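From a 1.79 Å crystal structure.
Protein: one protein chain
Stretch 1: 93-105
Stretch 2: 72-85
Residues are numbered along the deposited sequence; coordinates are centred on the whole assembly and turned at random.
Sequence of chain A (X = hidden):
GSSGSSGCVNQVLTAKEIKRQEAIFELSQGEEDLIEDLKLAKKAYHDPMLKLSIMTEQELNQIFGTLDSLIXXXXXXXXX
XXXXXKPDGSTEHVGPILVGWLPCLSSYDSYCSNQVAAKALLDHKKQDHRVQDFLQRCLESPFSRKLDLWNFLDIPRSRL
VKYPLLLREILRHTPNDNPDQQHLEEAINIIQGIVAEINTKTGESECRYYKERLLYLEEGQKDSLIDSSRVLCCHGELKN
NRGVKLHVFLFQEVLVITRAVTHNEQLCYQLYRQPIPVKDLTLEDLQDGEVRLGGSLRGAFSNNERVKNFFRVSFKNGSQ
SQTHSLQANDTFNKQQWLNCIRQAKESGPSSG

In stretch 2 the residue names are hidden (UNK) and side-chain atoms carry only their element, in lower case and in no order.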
# COMPACT_ATOMS: atom_id res chain seq x y z
N HIS A 93 4.67 -32.63 -10.69
CA HIS A 93 3.82 -32.13 -9.60
C HIS A 93 4.45 -30.99 -8.83
O HIS A 93 5.66 -31.06 -8.49
CB HIS A 93 3.56 -33.23 -8.58
CG HIS A 93 3.08 -34.50 -9.17
ND1 HIS A 93 3.86 -35.63 -9.24
CD2 HIS A 93 1.89 -34.83 -9.72
CE1 HIS A 93 3.18 -36.60 -9.80
NE2 HIS A 93 1.98 -36.15 -10.10
N VAL A 94 3.63 -29.98 -8.53
CA VAL A 94 4.06 -28.84 -7.73
C VAL A 94 3.24 -28.79 -6.43
O VAL A 94 3.55 -28.03 -5.51
CB VAL A 94 3.89 -27.47 -8.46
CG1 VAL A 94 4.79 -27.41 -9.67
CG2 VAL A 94 2.40 -27.24 -8.84
N GLY A 95 2.21 -29.63 -6.34
CA GLY A 95 1.33 -29.60 -5.17
C GLY A 95 2.01 -29.79 -3.82
O GLY A 95 1.87 -28.94 -2.95
N PRO A 96 2.70 -30.93 -3.62
CA PRO A 96 3.39 -31.23 -2.36
C PRO A 96 4.34 -30.12 -1.93
O PRO A 96 4.38 -29.72 -0.77
CB PRO A 96 4.10 -32.53 -2.66
CG PRO A 96 3.07 -33.23 -3.59
CD PRO A 96 2.69 -32.10 -4.52
N ILE A 97 5.10 -29.59 -2.89
CA ILE A 97 6.02 -28.51 -2.56
C ILE A 97 5.30 -27.26 -2.03
O ILE A 97 5.73 -26.65 -1.05
CB ILE A 97 6.86 -28.11 -3.81
CG1 ILE A 97 7.93 -29.17 -4.08
CG2 ILE A 97 7.49 -26.70 -3.59
CD1 ILE A 97 8.72 -28.93 -5.40
N LEU A 98 4.21 -26.86 -2.70
CA LEU A 98 3.48 -25.67 -2.27
C LEU A 98 2.87 -25.89 -0.89
O LEU A 98 3.01 -25.05 -0.03
CB LEU A 98 2.38 -25.32 -3.29
CG LEU A 98 3.00 -24.70 -4.55
CD1 LEU A 98 2.02 -24.76 -5.71
CD2 LEU A 98 3.42 -23.28 -4.24
N VAL A 99 2.19 -27.01 -0.71
CA VAL A 99 1.59 -27.29 0.59
C VAL A 99 2.65 -27.30 1.72
O VAL A 99 2.41 -26.77 2.80
CB VAL A 99 0.84 -28.60 0.55
CG1 VAL A 99 0.39 -29.00 2.01
CG2 VAL A 99 -0.43 -28.42 -0.34
N GLY A 100 3.82 -27.87 1.46
CA GLY A 100 4.84 -27.86 2.50
C GLY A 100 5.50 -26.52 2.75
O GLY A 100 6.00 -26.24 3.84
N TRP A 101 5.52 -25.67 1.73
CA TRP A 101 6.14 -24.35 1.85
C TRP A 101 5.24 -23.29 2.48
O TRP A 101 5.72 -22.44 3.20
CB TRP A 101 6.59 -23.88 0.44
CG TRP A 101 7.14 -22.48 0.38
CD1 TRP A 101 8.42 -22.07 0.70
CD2 TRP A 101 6.44 -21.30 -0.04
NE1 TRP A 101 8.54 -20.71 0.50
CE2 TRP A 101 7.35 -20.22 0.05
CE3 TRP A 101 5.13 -21.05 -0.50
CZ2 TRP A 101 6.99 -18.89 -0.30
CZ3 TRP A 101 4.77 -19.73 -0.85
CH2 TRP A 101 5.69 -18.68 -0.74
N LEU A 102 3.93 -23.38 2.24
CA LEU A 102 3.00 -22.39 2.78
C LEU A 102 3.15 -21.88 4.22
O LEU A 102 2.94 -20.69 4.47
CB LEU A 102 1.54 -22.89 2.62
CG LEU A 102 1.10 -23.07 1.18
CD1 LEU A 102 -0.35 -23.48 1.11
CD2 LEU A 102 1.36 -21.76 0.47
N PRO A 103 3.45 -22.75 5.18
CA PRO A 103 3.59 -22.31 6.57
C PRO A 103 4.63 -21.16 6.76
O PRO A 103 4.49 -20.38 7.68
CB PRO A 103 4.00 -23.59 7.29
CG PRO A 103 3.28 -24.62 6.53
CD PRO A 103 3.53 -24.22 5.11
N CYS A 104 5.62 -21.06 5.88
CA CYS A 104 6.61 -20.02 6.04
C CYS A 104 6.05 -18.65 5.75
O CYS A 104 6.65 -17.64 6.11
CB CYS A 104 7.85 -20.29 5.18
SG CYS A 104 7.72 -19.74 3.52
N LEU A 105 4.86 -18.60 5.13
CA LEU A 105 4.22 -17.32 4.85
C LEU A 105 3.77 -16.63 6.14
O LEU A 105 3.29 -15.51 6.12
CB LEU A 105 3.03 -17.49 3.91
CG LEU A 105 3.38 -17.77 2.43
CD1 LEU A 105 2.14 -17.83 1.62
CD2 LEU A 105 4.32 -16.71 1.90
N UNK A 72 14.73 -15.04 1.89
CA UNK A 72 14.98 -16.48 2.00
C UNK A 72 13.74 -17.35 1.76
O UNK A 72 13.87 -18.47 1.27
c UNK A 72 16.11 -15.28 3.72
c UNK A 72 15.53 -16.63 3.43
c UNK A 72 15.14 -14.32 3.12
N UNK A 73 12.56 -16.84 2.10
CA UNK A 73 11.32 -17.62 1.92
C UNK A 73 11.07 -17.97 0.44
O UNK A 73 10.68 -19.09 0.10
c UNK A 73 8.85 -15.59 4.13
c UNK A 73 10.20 -16.16 3.77
c UNK A 73 10.10 -16.82 2.40
c UNK A 73 10.69 -17.16 4.78
N UNK A 74 11.27 -16.98 -0.40
CA UNK A 74 11.09 -17.12 -1.84
C UNK A 74 12.25 -17.91 -2.47
O UNK A 74 12.05 -18.75 -3.36
c UNK A 74 9.43 -14.10 -1.00
n UNK A 74 8.37 -15.44 -2.36
c UNK A 74 7.45 -14.76 -1.71
n UNK A 74 8.07 -13.93 -0.88
c UNK A 74 10.88 -15.71 -2.43
c UNK A 74 9.63 -15.06 -1.93
N UNK A 75 13.47 -17.72 -1.97
CA UNK A 75 14.58 -18.49 -2.49
C UNK A 75 14.32 -19.95 -2.20
O UNK A 75 14.65 -20.80 -3.03
c UNK A 75 15.91 -18.06 -1.85
c UNK A 75 16.33 -16.64 -2.21
o UNK A 75 18.61 -15.90 -2.24
o UNK A 75 17.67 -16.18 -0.26
c UNK A 75 17.63 -16.21 -1.51
N UNK A 76 13.75 -20.25 -1.04
CA UNK A 76 13.46 -21.63 -0.70
C UNK A 76 12.42 -22.19 -1.65
O UNK A 76 12.56 -23.31 -2.12
c UNK A 76 13.86 -24.07 1.14
c UNK A 76 12.94 -21.76 0.73
o UNK A 76 13.77 -25.26 0.81
c UNK A 76 12.63 -23.20 1.13
o UNK A 76 14.95 -23.56 1.51
N UNK A 77 11.37 -21.43 -1.95
CA UNK A 77 10.36 -21.98 -2.85
C UNK A 77 10.97 -22.19 -4.24
O UNK A 77 10.80 -23.23 -4.86
c UNK A 77 7.00 -20.49 -4.06
c UNK A 77 9.14 -21.06 -2.94
c UNK A 77 8.14 -21.51 -4.00
c UNK A 77 7.66 -22.92 -3.73
N UNK A 78 11.67 -21.18 -4.73
CA UNK A 78 12.30 -21.30 -6.04
C UNK A 78 13.23 -22.52 -6.14
O UNK A 78 13.20 -23.26 -7.11
c UNK A 78 13.06 -20.02 -6.34
c UNK A 78 14.44 -18.56 -7.81
c UNK A 78 13.75 -19.92 -7.71
c UNK A 78 12.72 -20.06 -8.81
N UNK A 79 14.07 -22.70 -5.13
CA UNK A 79 15.00 -23.81 -5.10
C UNK A 79 14.27 -25.14 -5.22
O UNK A 79 14.69 -26.03 -5.96
o UNK A 79 16.66 -24.90 -3.72
c UNK A 79 15.83 -23.76 -3.81
N UNK A 80 13.17 -25.29 -4.49
CA UNK A 80 12.39 -26.52 -4.53
C UNK A 80 11.71 -26.75 -5.88
O UNK A 80 11.68 -27.88 -6.39
c UNK A 80 11.35 -26.52 -3.40
c UNK A 80 10.95 -26.84 -0.92
c UNK A 80 11.98 -26.79 -2.02
n UNK A 80 11.20 -26.09 0.15
o UNK A 80 9.96 -27.56 -1.01
N UNK A 81 11.17 -25.69 -6.47
CA UNK A 81 10.52 -25.82 -7.79
C UNK A 81 11.57 -26.16 -8.84
O UNK A 81 11.30 -26.92 -9.77
c UNK A 81 7.47 -25.16 -7.55
c UNK A 81 8.64 -24.18 -7.29
c UNK A 81 9.84 -24.51 -8.16
c UNK A 81 8.27 -22.75 -7.57
N UNK A 82 12.77 -25.62 -8.66
CA UNK A 82 13.84 -25.87 -9.61
C UNK A 82 14.29 -27.32 -9.50
O UNK A 82 14.43 -28.04 -10.49
n UNK A 82 19.67 -22.75 -10.66
c UNK A 82 16.26 -25.35 -10.17
c UNK A 82 17.51 -24.47 -9.94
n UNK A 82 18.48 -24.71 -11.02
c UNK A 82 15.05 -24.96 -9.33
n UNK A 82 20.23 -24.15 -12.39
c UNK A 82 19.47 -23.88 -11.34
N UNK A 83 14.45 -27.75 -8.27
CA UNK A 83 14.92 -29.10 -7.97
C UNK A 83 14.04 -30.24 -8.47
O UNK A 83 14.54 -31.30 -8.80
c UNK A 83 15.39 -30.64 -6.04
c UNK A 83 15.08 -29.23 -6.45
o UNK A 83 16.49 -31.11 -6.38
o UNK A 83 14.52 -31.28 -5.39
N UNK A 84 12.74 -30.01 -8.52
CA UNK A 84 11.81 -31.02 -8.96
C UNK A 84 11.68 -31.14 -10.47
O UNK A 84 11.15 -32.13 -10.96
c UNK A 84 9.76 -29.53 -8.86
c UNK A 84 9.57 -31.99 -8.46
c UNK A 84 10.42 -30.78 -8.29
N UNK A 85 12.18 -30.16 -11.23
CA UNK A 85 12.08 -30.25 -12.69
C UNK A 85 12.82 -31.45 -13.24
O UNK A 85 13.88 -31.82 -12.74
c UNK A 85 12.25 -24.16 -13.72
n UNK A 85 11.76 -25.39 -13.66
c UNK A 85 11.82 -27.81 -13.34
n UNK A 85 13.53 -23.96 -14.04
n UNK A 85 11.47 -23.12 -13.44
c UNK A 85 12.68 -29.01 -13.35
c UNK A 85 12.54 -26.60 -13.90
O HOH W 1 7.85 -27.48 0.33

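Position 72 has three side-chain carbons that close a ring onto the backbone N, and it lies out of reach of stretch 1. It is Pro 72, and its nitrogen, lacking a hydrogen, cannot donate to the preceding turn, where the helix is kinked.

Position 73 carries four carbons, forked at the second. Its CB lies 3.9 Å from Cys 104 SG, and its backbone O accepts a hydrogen bond from Trp 101 NE1. The fork after a single CH2 marks Leu 73; a branched apolar chain packs its CB against the sulfur of Cys 104 and reaches its carbonyl, CD1 lying 3.6 Å from Cys 104 O.

At position 74 one carbon leads to a five-membered ring of three carbons and two nitrogens. Its CB points away, yet the ring end comes nearer, one nitrogen lying 4.2 Å from Trp 101 CZ2. The ring is that of His 74; both nitrogens are hydrogen-bonded elsewhere in the structure, so a polar ring can be buried here.

Position 75 has three carbons, the third bearing two oxygens, and touches nothing on stretch 1. This is Glu 75, its CB directed away from the contact.

Position 76 has the same atoms, but one carbon approaches the edge of the Trp 101 ring. It is Glu 76, with CG 4.4 Å from Trp 101 CD1; the chain then leads away, keeping its carboxylate exposed.

Position 77 shows four carbons forked at the second, with CB over one face of the indole, 3.6 Å from the centroid of the five-membered ring of Trp 101. This is Leu 77, whose CB offers C-H bonds to the indole face, while CD1 reaches Ile 97 CG2 at 3.8 Å.

Position 78, four carbons forked at the second, is out of reach of stretch 1; this contact places no demand on Leu 78. Position 79, one carbon and one oxygen, is also out of reach: Ser 79, its exposed hydroxyl at home in solvent.

Position 80 has three carbons, the third carrying one oxygen and one nitrogen; the oxygen lies 3.7 Å from Ile 97 CG2. In Gln 80 the amide uses both ends, NE2 donating to Glu 76 OE2 at 2.8 Å and OE1 accepting from a water that also donates to Ile 97 O.

Position 81 has four carbons forked at the second, one branch end 4.1 Å from Val 94 CG1. It is Leu 81, an apolar match in a buried place.

Position 82, three carbons, a nitrogen and a carbon with two more nitrogens, is Arg 82, whose CA-to-CB bond points away. Position 83, two carbons with two oxygens on the second, is Asp 83. Both are exposed, as suits charge.

Position 84 has one carbon carrying two others, one of them 3.7 Å from Ile 97 CD1: Val 84, a compact apolar partner. Position 85 repeats the guanidinium pattern beyond reach; partly exposed, Arg 85 can keep its charged end hydrated.

The helices run nearly antiparallel, at 162°. Ile 97 fits as a knob among Leu 77, Gln 80, Leu 81 and Val 84, while the indole of Trp 101 lays a face against Leu 77 CB and is held by the 2.7 Å hydrogen bond from NE1 to Leu 73 O.

Stretch 2 (72-85) PLHEELLSQLRDVR
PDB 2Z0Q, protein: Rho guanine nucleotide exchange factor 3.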